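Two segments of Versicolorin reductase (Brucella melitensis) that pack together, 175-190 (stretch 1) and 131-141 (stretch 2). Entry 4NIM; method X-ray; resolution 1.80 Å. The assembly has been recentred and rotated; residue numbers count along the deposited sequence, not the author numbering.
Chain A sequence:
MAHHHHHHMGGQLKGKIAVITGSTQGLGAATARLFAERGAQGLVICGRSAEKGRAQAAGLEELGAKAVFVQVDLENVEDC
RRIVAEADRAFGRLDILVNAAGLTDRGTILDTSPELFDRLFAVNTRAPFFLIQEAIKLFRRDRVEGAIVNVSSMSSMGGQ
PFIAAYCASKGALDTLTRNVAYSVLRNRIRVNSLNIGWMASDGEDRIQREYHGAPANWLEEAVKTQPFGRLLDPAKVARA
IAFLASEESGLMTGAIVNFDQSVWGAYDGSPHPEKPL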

ATOM      1  N   THR A 175       0.190   8.626  10.335  1.00 14.74           N
ATOM      2  CA  THR A 175       1.025   8.701  11.506  1.00 15.39           C
ATOM      3  C   THR A 175       2.096   7.612  11.604  1.00 14.81           C
ATOM      4  O   THR A 175       3.281   7.864  11.907  1.00 15.30           O
ATOM      5  CB  THR A 175       0.191   8.739  12.788  1.00 14.89           C
ATOM      6  OG1 THR A 175      -0.621   9.916  12.742  1.00 14.62           O
ATOM      7  CG2 THR A 175       1.103   8.768  13.993  1.00 15.32           C
ATOM      8  N   LEU A 176       1.681   6.390  11.336  1.00 15.17           N
ATOM      9  CA  LEU A 176       2.622   5.266  11.240  1.00 15.39           C
ATOM     10  C   LEU A 176       3.734   5.426  10.174  1.00 15.01           C
ATOM     11  O   LEU A 176       4.897   5.174  10.459  1.00 14.13           O
ATOM     12  CB  LEU A 176       1.847   3.977  11.015  1.00 15.68           C
ATOM     13  CG  LEU A 176       2.676   2.705  11.132  1.00 16.29           C
ATOM     14  CD1 LEU A 176       3.192   2.506  12.538  1.00 16.48           C
ATOM     15  CD2 LEU A 176       1.867   1.488  10.631  1.00 16.60           C
ATOM     16  N   THR A 177       3.380   5.970   9.021  1.00 14.53           N
ATOM     17  CA  THR A 177       4.357   6.250   7.978  1.00 14.90           C
ATOM     18  C   THR A 177       5.423   7.160   8.565  1.00 15.01           C
ATOM     19  O   THR A 177       6.615   6.889   8.421  1.00 15.09           O
ATOM     20  CB  THR A 177       3.703   6.925   6.746  1.00 14.99           C
ATOM     21  OG1 THR A 177       2.783   6.000   6.107  1.00 14.79           O
ATOM     22  CG2 THR A 177       4.783   7.439   5.750  1.00 15.40           C
ATOM     23  N   ARG A 178       5.015   8.216   9.271  1.00 15.29           N
ATOM     24  CA  ARG A 178       6.007   9.156   9.787  1.00 15.52           C
ATOM     25  C   ARG A 178       6.796   8.542  10.918  1.00 15.65           C
ATOM     26  O   ARG A 178       8.008   8.699  10.997  1.00 16.02           O
ATOM     27  CB  ARG A 178       5.378  10.461  10.233  1.00 16.87           C
ATOM     28  CG  ARG A 178       4.775  11.267   9.077  1.00 18.80           C
ATOM     29  CD  ARG A 178       4.558  12.633   9.632  1.00 21.49           C
ATOM     30  NE  ARG A 178       4.057  13.606   8.690  1.00 25.20           N
ATOM     31  CZ  ARG A 178       2.792  13.984   8.573  1.00 28.79           C
ATOM     32  NH1 ARG A 178       1.820  13.419   9.323  1.00 29.63           N
ATOM     33  NH2 ARG A 178       2.525  14.917   7.651  1.00 27.97           N
ATOM     34  N   ASN A 179       6.117   7.820  11.799  1.00 15.99           N
ATOM     35  CA  ASN A 179       6.802   7.186  12.958  1.00 16.15           C
ATOM     36  C   ASN A 179       7.852   6.207  12.491  1.00 16.17           C
ATOM     37  O   ASN A 179       9.007   6.202  12.951  1.00 16.38           O
ATOM     38  CB  ASN A 179       5.770   6.490  13.861  1.00 15.94           C
ATOM     39  CG  ASN A 179       6.397   5.922  15.107  1.00 15.80           C
ATOM     40  OD1 ASN A 179       7.024   4.884  15.053  1.00 15.92           O
ATOM     41  ND2 ASN A 179       6.169   6.599  16.268  1.00 15.84           N
ATOM     42  N   VAL A 180       7.466   5.340  11.585  1.00 16.31           N
ATOM     43  CA  VAL A 180       8.397   4.315  11.084  1.00 16.17           C
ATOM     44  C   VAL A 180       9.537   4.989  10.333  1.00 16.22           C
ATOM     45  O   VAL A 180      10.689   4.723  10.639  1.00 16.13           O
ATOM     46  CB  VAL A 180       7.688   3.217  10.280  1.00 16.43           C
ATOM     47  CG1 VAL A 180       8.695   2.215   9.765  1.00 16.92           C
ATOM     48  CG2 VAL A 180       6.639   2.510  11.146  1.00 16.88           C
ATOM     49  N   ALA A 181       9.226   5.906   9.418  1.00 15.77           N
ATOM     50  CA  ALA A 181      10.282   6.607   8.680  1.00 16.39           C
ATOM     51  C   ALA A 181      11.316   7.179   9.621  1.00 16.42           C
ATOM     52  O   ALA A 181      12.520   7.028   9.396  1.00 16.43           O
ATOM     53  CB  ALA A 181       9.741   7.699   7.807  1.00 16.89           C
ATOM     54  N   TYR A 182      10.857   7.876  10.665  1.00 16.43           N
ATOM     55  CA  TYR A 182      11.766   8.474  11.641  1.00 16.52           C
ATOM     56  C   TYR A 182      12.636   7.399  12.310  1.00 17.44           C
ATOM     57  O   TYR A 182      13.884   7.528  12.402  1.00 18.44           O
ATOM     58  CB  TYR A 182      10.968   9.290  12.697  1.00 16.28           C
ATOM     59  CG  TYR A 182      11.910   9.868  13.702  1.00 16.34           C
ATOM     60  CD1 TYR A 182      12.557  11.065  13.463  1.00 16.55           C
ATOM     61  CD2 TYR A 182      12.252   9.159  14.837  1.00 16.59           C
ATOM     62  CE1 TYR A 182      13.494  11.547  14.321  1.00 17.30           C
ATOM     63  CE2 TYR A 182      13.193   9.627  15.702  1.00 16.84           C
ATOM     64  CZ  TYR A 182      13.810  10.822  15.440  1.00 18.11           C
ATOM     65  OH  TYR A 182      14.733  11.320  16.323  1.00 19.07           O
ATOM     66  N   SER A 183      11.997   6.319  12.747  1.00 17.38           N
ATOM     67  CA  SER A 183      12.706   5.304  13.525  1.00 18.19           C
ATOM     68  C   SER A 183      13.841   4.632  12.748  1.00 17.99           C
ATOM     69  O   SER A 183      14.875   4.258  13.317  1.00 19.02           O
ATOM     70  CB  SER A 183      11.733   4.242  14.036  1.00 18.40           C
ATOM     71  OG  SER A 183      11.160   3.512  12.974  1.00 18.83           O
ATOM     72  N   VAL A 184      13.666   4.487  11.453  1.00 17.73           N
ATOM     73  CA  VAL A 184      14.714   3.852  10.603  1.00 17.99           C
ATOM     74  C   VAL A 184      15.512   4.761   9.687  1.00 18.30           C
ATOM     75  O   VAL A 184      16.175   4.310   8.698  1.00 18.71           O
ATOM     76  CB  VAL A 184      14.127   2.668   9.810  1.00 18.13           C
ATOM     77  CG1 VAL A 184      13.736   1.557  10.768  1.00 18.88           C
ATOM     78  CG2 VAL A 184      12.934   3.115   8.972  1.00 18.21           C
ATOM     79  N   LEU A 185      15.547   6.026  10.050  1.00 19.56           N
ATOM     80  CA  LEU A 185      16.322   7.043   9.314  1.00 19.95           C
ATOM     81  C   LEU A 185      17.773   6.635   9.114  1.00 22.10           C
ATOM     82  O   LEU A 185      18.253   6.679   7.990  1.00 22.12           O
ATOM     83  CB  LEU A 185      16.262   8.415  10.026  1.00 20.20           C
ATOM     84  CG  LEU A 185      15.138   9.364   9.612  1.00 20.33           C
ATOM     85  CD1 LEU A 185      14.987  10.563  10.561  1.00 20.54           C
ATOM     86  CD2 LEU A 185      15.359   9.853   8.205  1.00 20.61           C
ATOM     87  N   ARG A 186      18.473   6.203  10.185  1.00 22.24           N
ATOM     88  CA  ARG A 186      19.871   5.848  10.053  1.00 24.38           C
ATOM     89  C   ARG A 186      20.094   4.508   9.366  1.00 23.32           C
ATOM     90  O   ARG A 186      21.178   4.252   8.938  1.00 24.23           O
ATOM     91  CB  ARG A 186      20.583   5.846  11.400  1.00 26.25           C
ATOM     92  CG  ARG A 186      20.713   7.252  11.968  1.00 30.67           C
ATOM     93  CD  ARG A 186      21.809   7.291  13.018  1.00 34.48           C
ATOM     94  NE  ARG A 186      22.111   8.673  13.382  1.00 38.82           N
ATOM     95  CZ  ARG A 186      23.111   9.399  12.911  1.00 39.79           C
ATOM     96  NH1 ARG A 186      23.992   8.900  12.045  1.00 39.98           N
ATOM     97  NH2 ARG A 186      23.230  10.650  13.349  1.00 41.71           N
ATOM     98  N   ASN A 187      19.064   3.665   9.275  1.00 21.50           N
ATOM     99  CA  ASN A 187      19.126   2.454   8.474  1.00 20.53           C
ATOM    100  C   ASN A 187      19.067   2.715   6.976  1.00 20.93           C
ATOM    101  O   ASN A 187      19.377   1.806   6.198  1.00 21.21           O
ATOM    102  CB  ASN A 187      17.991   1.504   8.809  1.00 19.78           C
ATOM    103  CG  ASN A 187      17.921   1.187  10.257  1.00 20.48           C
ATOM    104  OD1 ASN A 187      17.475   2.018  11.057  1.00 20.43           O
ATOM    105  ND2 ASN A 187      18.342  -0.033  10.634  1.00 20.65           N
ATOM    106  N   ARG A 188      18.668   3.923   6.575  1.00 28.77           N
ATOM    107  CA  ARG A 188      18.444   4.234   5.167  1.00 28.64           C
ATOM    108  C   ARG A 188      17.334   3.356   4.591  1.00 25.47           C
ATOM    109  O   ARG A 188      17.357   2.978   3.403  1.00 24.61           O
ATOM    110  CB  ARG A 188      19.759   4.151   4.360  1.00 32.76           C
ATOM    111  CG  ARG A 188      20.755   5.212   4.803  1.00 37.73           C
ATOM    112  CD  ARG A 188      21.986   5.284   3.896  1.00 44.26           C
ATOM    113  NE  ARG A 188      23.087   4.498   4.443  1.00 51.01           N
ATOM    114  CZ  ARG A 188      24.175   4.127   3.774  1.00 59.17           C
ATOM    115  NH1 ARG A 188      24.360   4.481   2.501  1.00 62.20           N
ATOM    116  NH2 ARG A 188      25.101   3.398   4.392  1.00 64.09           N
ATOM    117  N   ILE A 189      16.375   3.025   5.464  1.00 23.04           N
ATOM    118  CA  ILE A 189      15.146   2.399   5.051  1.00 21.36           C
ATOM    119  C   ILE A 189      14.125   3.515   4.913  1.00 20.37           C
ATOM    120  O   ILE A 189      13.871   4.261   5.900  1.00 20.71           O
ATOM    121  CB  ILE A 189      14.637   1.342   6.049  1.00 21.27           C
ATOM    122  CG1 ILE A 189      15.635   0.212   6.181  1.00 22.35           C
ATOM    123  CG2 ILE A 189      13.261   0.842   5.587  1.00 20.09           C
ATOM    124  CD1 ILE A 189      15.456  -0.680   7.414  1.00 23.29           C
ATOM    125  N   ARG A 190      13.510   3.626   3.725  1.00 19.12           N
ATOM    126  CA  ARG A 190      12.683   4.793   3.421  1.00 18.82           C
ATOM    127  C   ARG A 190      11.240   4.352   3.440  1.00 17.86           C
ATOM    128  O   ARG A 190      10.955   3.243   2.996  1.00 18.48           O
ATOM    129  CB  ARG A 190      13.032   5.382   2.068  1.00 18.64           C
ATOM    130  CG  ARG A 190      14.469   5.827   2.044  1.00 20.27           C
ATOM    131  CD  ARG A 190      14.823   6.504   0.742  1.00 21.25           C
ATOM    132  NE  ARG A 190      14.537   5.677  -0.419  1.00 21.29           N
ATOM    133  CZ  ARG A 190      13.564   5.894  -1.313  1.00 21.61           C
ATOM    134  NH1 ARG A 190      12.731   6.934  -1.219  1.00 21.12           N
ATOM    135  NH2 ARG A 190      13.481   5.100  -2.382  1.00 22.42           N
TER
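Stretch 2 131-141: LIQEAIKLFRR

Stretch 2 is helical from end to end and runs nearly parallel to helix 175-183 of stretch 1, their N-to-C directions differing by 17° (signed crossing angle -17°). The axes come no closer than 12.4 Å, and side chains from both helices fill the space between. No hydrogen bond crosses the contact, so packing of apolar groups carries most of it.

Leu-131 opens the segment out of reach of stretch 1. Ile-132, one residue on, points toward it with chi1 near -73° and chi2 near 163°. Its CD1 lies 4.3 Å from CD2 of Leu-176, while its CG2 approaches CG1 of Val-180 to 3.9 Å, so this one residue spans a full turn of the partner helix. Gln-133, Glu-134 and Ala-135 make no contact; Glu-134 instead takes a salt bridge within its own helix, its OE2 2.9 Å from NZ of Lys-137.

A turn after Ile-132 comes Ile-136, in the same m,t rotamer. Its CD1 sits 3.6 Å from CG1 of Val-180, and its CG2 meets CG1 of Val-184 at 4.3 Å and CD1 of Ile-189 at 4.2 Å. Val-184 is where stretch 1 leaves helical geometry, and the chain beyond it brings Ile-189 back against stretch 2, with the largest covered area of any residue here.

Lys-137 and Leu-138 again stand clear. Phe-139 points toward stretch 1 and receives CG2 of Ile-189 obliquely, 3.7 Å from its CD2. The CA-to-CB bond of Arg-140 points sideways, and its side chain flanks Asn-187: CG of Arg-140 lies 3.9 Å from ND2 of Asn-187, which sits at the edge of the guanidinium, near its plane; the same CG is 4.4 Å from CD1 of Ile-189. Arg-141 is out of reach. The rule is that Ile-132 faces the helix, Ile-136 four residues on spans the helix and the chain beyond it, and Phe-139 and Arg-140 meet that later chain.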

ATOM      1  N   LEU A 131       3.208  -6.102   8.270  1.00 15.84           N
ATOM      2  CA  LEU A 131       4.006  -6.292   7.012  1.00 16.70           C
ATOM      3  C   LEU A 131       5.279  -5.452   7.071  1.00 16.80           C
ATOM      4  O   LEU A 131       6.366  -5.908   6.708  1.00 16.59           O
ATOM      5  CB  LEU A 131       3.183  -5.892   5.794  1.00 17.29           C
ATOM      6  CG  LEU A 131       2.047  -6.870   5.487  1.00 17.75           C
ATOM      7  CD1 LEU A 131       0.998  -6.195   4.627  1.00 17.74           C
ATOM      8  CD2 LEU A 131       2.641  -8.055   4.768  1.00 18.86           C
ATOM      9  N   ILE A 132       5.143  -4.234   7.606  1.00 16.34           N
ATOM     10  CA  ILE A 132       6.278  -3.351   7.775  1.00 16.67           C
ATOM     11  C   ILE A 132       7.259  -3.958   8.782  1.00 16.62           C
ATOM     12  O   ILE A 132       8.468  -3.972   8.530  1.00 16.89           O
ATOM     13  CB  ILE A 132       5.839  -1.936   8.212  1.00 16.63           C
ATOM     14  CG1 ILE A 132       5.187  -1.186   7.039  1.00 16.75           C
ATOM     15  CG2 ILE A 132       7.028  -1.108   8.695  1.00 16.67           C
ATOM     16  CD1 ILE A 132       4.368   0.031   7.434  1.00 16.77           C
ATOM     17  N   GLN A 133       6.740  -4.404   9.927  1.00 17.24           N
ATOM     18  CA  GLN A 133       7.569  -5.092  10.935  1.00 17.27           C
ATOM     19  C   GLN A 133       8.427  -6.179  10.273  1.00 17.55           C
ATOM     20  O   GLN A 133       9.648  -6.252  10.506  1.00 17.35           O
ATOM     21  CB  GLN A 133       6.693  -5.675  12.021  1.00 17.40           C
ATOM     22  CG  GLN A 133       7.406  -6.498  13.090  1.00 18.31           C
ATOM     23  CD  GLN A 133       6.517  -6.722  14.284  1.00 18.68           C
ATOM     24  OE1 GLN A 133       6.249  -5.796  15.082  1.00 20.25           O
ATOM     25  NE2 GLN A 133       6.065  -7.933  14.441  1.00 18.77           N
ATOM     26  N   GLU A 134       7.780  -7.072   9.546  1.00 17.68           N
ATOM     27  CA  GLU A 134       8.504  -8.172   8.939  1.00 18.24           C
ATOM     28  C   GLU A 134       9.477  -7.719   7.856  1.00 18.04           C
ATOM     29  O   GLU A 134      10.553  -8.303   7.709  1.00 18.23           O
ATOM     30  CB  GLU A 134       7.542  -9.236   8.373  1.00 19.23           C
ATOM     31  CG  GLU A 134       6.765  -9.983   9.435  1.00 20.13           C
ATOM     32  CD  GLU A 134       7.673 -10.643  10.453  1.00 21.32           C
ATOM     33  OE1 GLU A 134       8.603 -11.357  10.077  1.00 22.39           O
ATOM     34  OE2 GLU A 134       7.473 -10.426  11.668  1.00 23.07           O
ATOM     35  N   ALA A 135       9.085  -6.734   7.048  1.00 16.80           N
ATOM     36  CA  ALA A 135       9.981  -6.264   5.969  1.00 16.79           C
ATOM     37  C   ALA A 135      11.241  -5.627   6.569  1.00 16.54           C
ATOM     38  O   ALA A 135      12.357  -5.899   6.143  1.00 17.10           O
ATOM     39  CB  ALA A 135       9.255  -5.274   5.075  1.00 16.40           C
ATOM     40  N   ILE A 136      11.078  -4.848   7.630  1.00 16.29           N
ATOM     41  CA  ILE A 136      12.224  -4.201   8.230  1.00 16.83           C
ATOM     42  C   ILE A 136      13.163  -5.220   8.883  1.00 17.35           C
ATOM     43  O   ILE A 136      14.374  -5.047   8.834  1.00 18.88           O
ATOM     44  CB  ILE A 136      11.781  -3.101   9.249  1.00 16.82           C
ATOM     45  CG1 ILE A 136      11.131  -1.935   8.491  1.00 16.80           C
ATOM     46  CG2 ILE A 136      12.956  -2.620  10.109  1.00 17.02           C
ATOM     47  CD1 ILE A 136      10.474  -0.911   9.424  1.00 16.78           C
ATOM     48  N   LYS A 137      12.640  -6.327   9.387  1.00 17.10           N
ATOM     49  CA  LYS A 137      13.507  -7.358   9.923  1.00 17.40           C
ATOM     50  C   LYS A 137      14.415  -7.925   8.774  1.00 17.88           C
ATOM     51  O   LYS A 137      15.605  -8.110   8.966  1.00 17.99           O
ATOM     52  CB  LYS A 137      12.692  -8.478  10.541  1.00 17.96           C
ATOM     53  CG  LYS A 137      12.015  -8.132  11.889  1.00 18.18           C
ATOM     54  CD  LYS A 137      11.109  -9.277  12.344  1.00 18.95           C
ATOM     55  CE  LYS A 137      10.280  -8.910  13.590  1.00 19.78           C
ATOM     56  NZ  LYS A 137       9.285  -9.963  13.928  1.00 20.75           N
ATOM     57  N   LEU A 138      13.853  -8.138   7.597  1.00 17.78           N
ATOM     58  CA  LEU A 138      14.676  -8.606   6.438  1.00 19.01           C
ATOM     59  C   LEU A 138      15.633  -7.519   5.956  1.00 19.31           C
ATOM     60  O   LEU A 138      16.783  -7.807   5.620  1.00 20.45           O
ATOM     61  CB  LEU A 138      13.790  -9.053   5.288  1.00 19.15           C
ATOM     62  CG  LEU A 138      12.915 -10.276   5.588  1.00 19.76           C
ATOM     63  CD1 LEU A 138      12.239 -10.730   4.301  1.00 20.48           C
ATOM     64  CD2 LEU A 138      13.709 -11.387   6.236  1.00 20.31           C
ATOM     65  N   PHE A 139      15.162  -6.273   5.885  1.00 20.10           N
ATOM     66  CA  PHE A 139      16.041  -5.197   5.438  1.00 20.31           C
ATOM     67  C   PHE A 139      17.276  -5.137   6.342  1.00 20.76           C
ATOM     68  O   PHE A 139      18.407  -5.089   5.845  1.00 21.25           O
ATOM     69  CB  PHE A 139      15.362  -3.859   5.444  1.00 19.97           C
ATOM     70  CG  PHE A 139      14.203  -3.721   4.467  1.00 19.74           C
ATOM     71  CD1 PHE A 139      14.145  -4.432   3.264  1.00 20.11           C
ATOM     72  CD2 PHE A 139      13.205  -2.785   4.738  1.00 19.62           C
ATOM     73  CE1 PHE A 139      13.081  -4.243   2.387  1.00 20.21           C
ATOM     74  CE2 PHE A 139      12.139  -2.598   3.883  1.00 19.38           C
ATOM     75  CZ  PHE A 139      12.091  -3.329   2.696  1.00 20.05           C
ATOM     76  N   ARG A 140      17.057  -5.176   7.651  1.00 20.23           N
ATOM     77  CA  ARG A 140      18.175  -5.143   8.607  1.00 21.68           C
ATOM     78  C   ARG A 140      19.096  -6.353   8.509  1.00 22.19           C
ATOM     79  O   ARG A 140      20.311  -6.201   8.606  1.00 22.42           O
ATOM     80  CB  ARG A 140      17.666  -5.013  10.031  1.00 21.93           C
ATOM     81  CG  ARG A 140      16.980  -3.682  10.266  1.00 22.58           C
ATOM     82  CD  ARG A 140      16.205  -3.665  11.564  1.00 23.19           C
ATOM     83  NE  ARG A 140      17.020  -3.588  12.771  1.00 24.56           N
ATOM     84  CZ  ARG A 140      17.204  -4.562  13.654  1.00 26.20           C
ATOM     85  NH1 ARG A 140      16.680  -5.771  13.499  1.00 26.59           N
ATOM     86  NH2 ARG A 140      17.842  -4.279  14.753  1.00 27.61           N
ATOM     87  N   ARG A 141      18.523  -7.552   8.387  1.00 21.64           N
ATOM     88  CA  ARG A 141      19.293  -8.771   8.350  1.00 22.05           C
ATOM     89  C   ARG A 141      20.287  -8.709   7.173  1.00 22.57           C
ATOM     90  O   ARG A 141      21.438  -9.138   7.316  1.00 22.67           O
ATOM     91  CB  ARG A 141      18.360  -9.973   8.155  1.00 21.81           C
ATOM     92  CG  ARG A 141      19.108 -11.296   8.117  1.00 23.20           C
ATOM     93  CD  ARG A 141      18.209 -12.433   7.702  1.00 23.51           C
ATOM     94  NE  ARG A 141      17.974 -12.388   6.267  1.00 24.46           N
ATOM     95  CZ  ARG A 141      17.058 -13.102   5.633  1.00 24.92           C
ATOM     96  NH1 ARG A 141      16.279 -13.954   6.313  1.00 24.69           N
ATOM     97  NH2 ARG A 141      16.941 -12.971   4.316  1.00 24.25           N
TER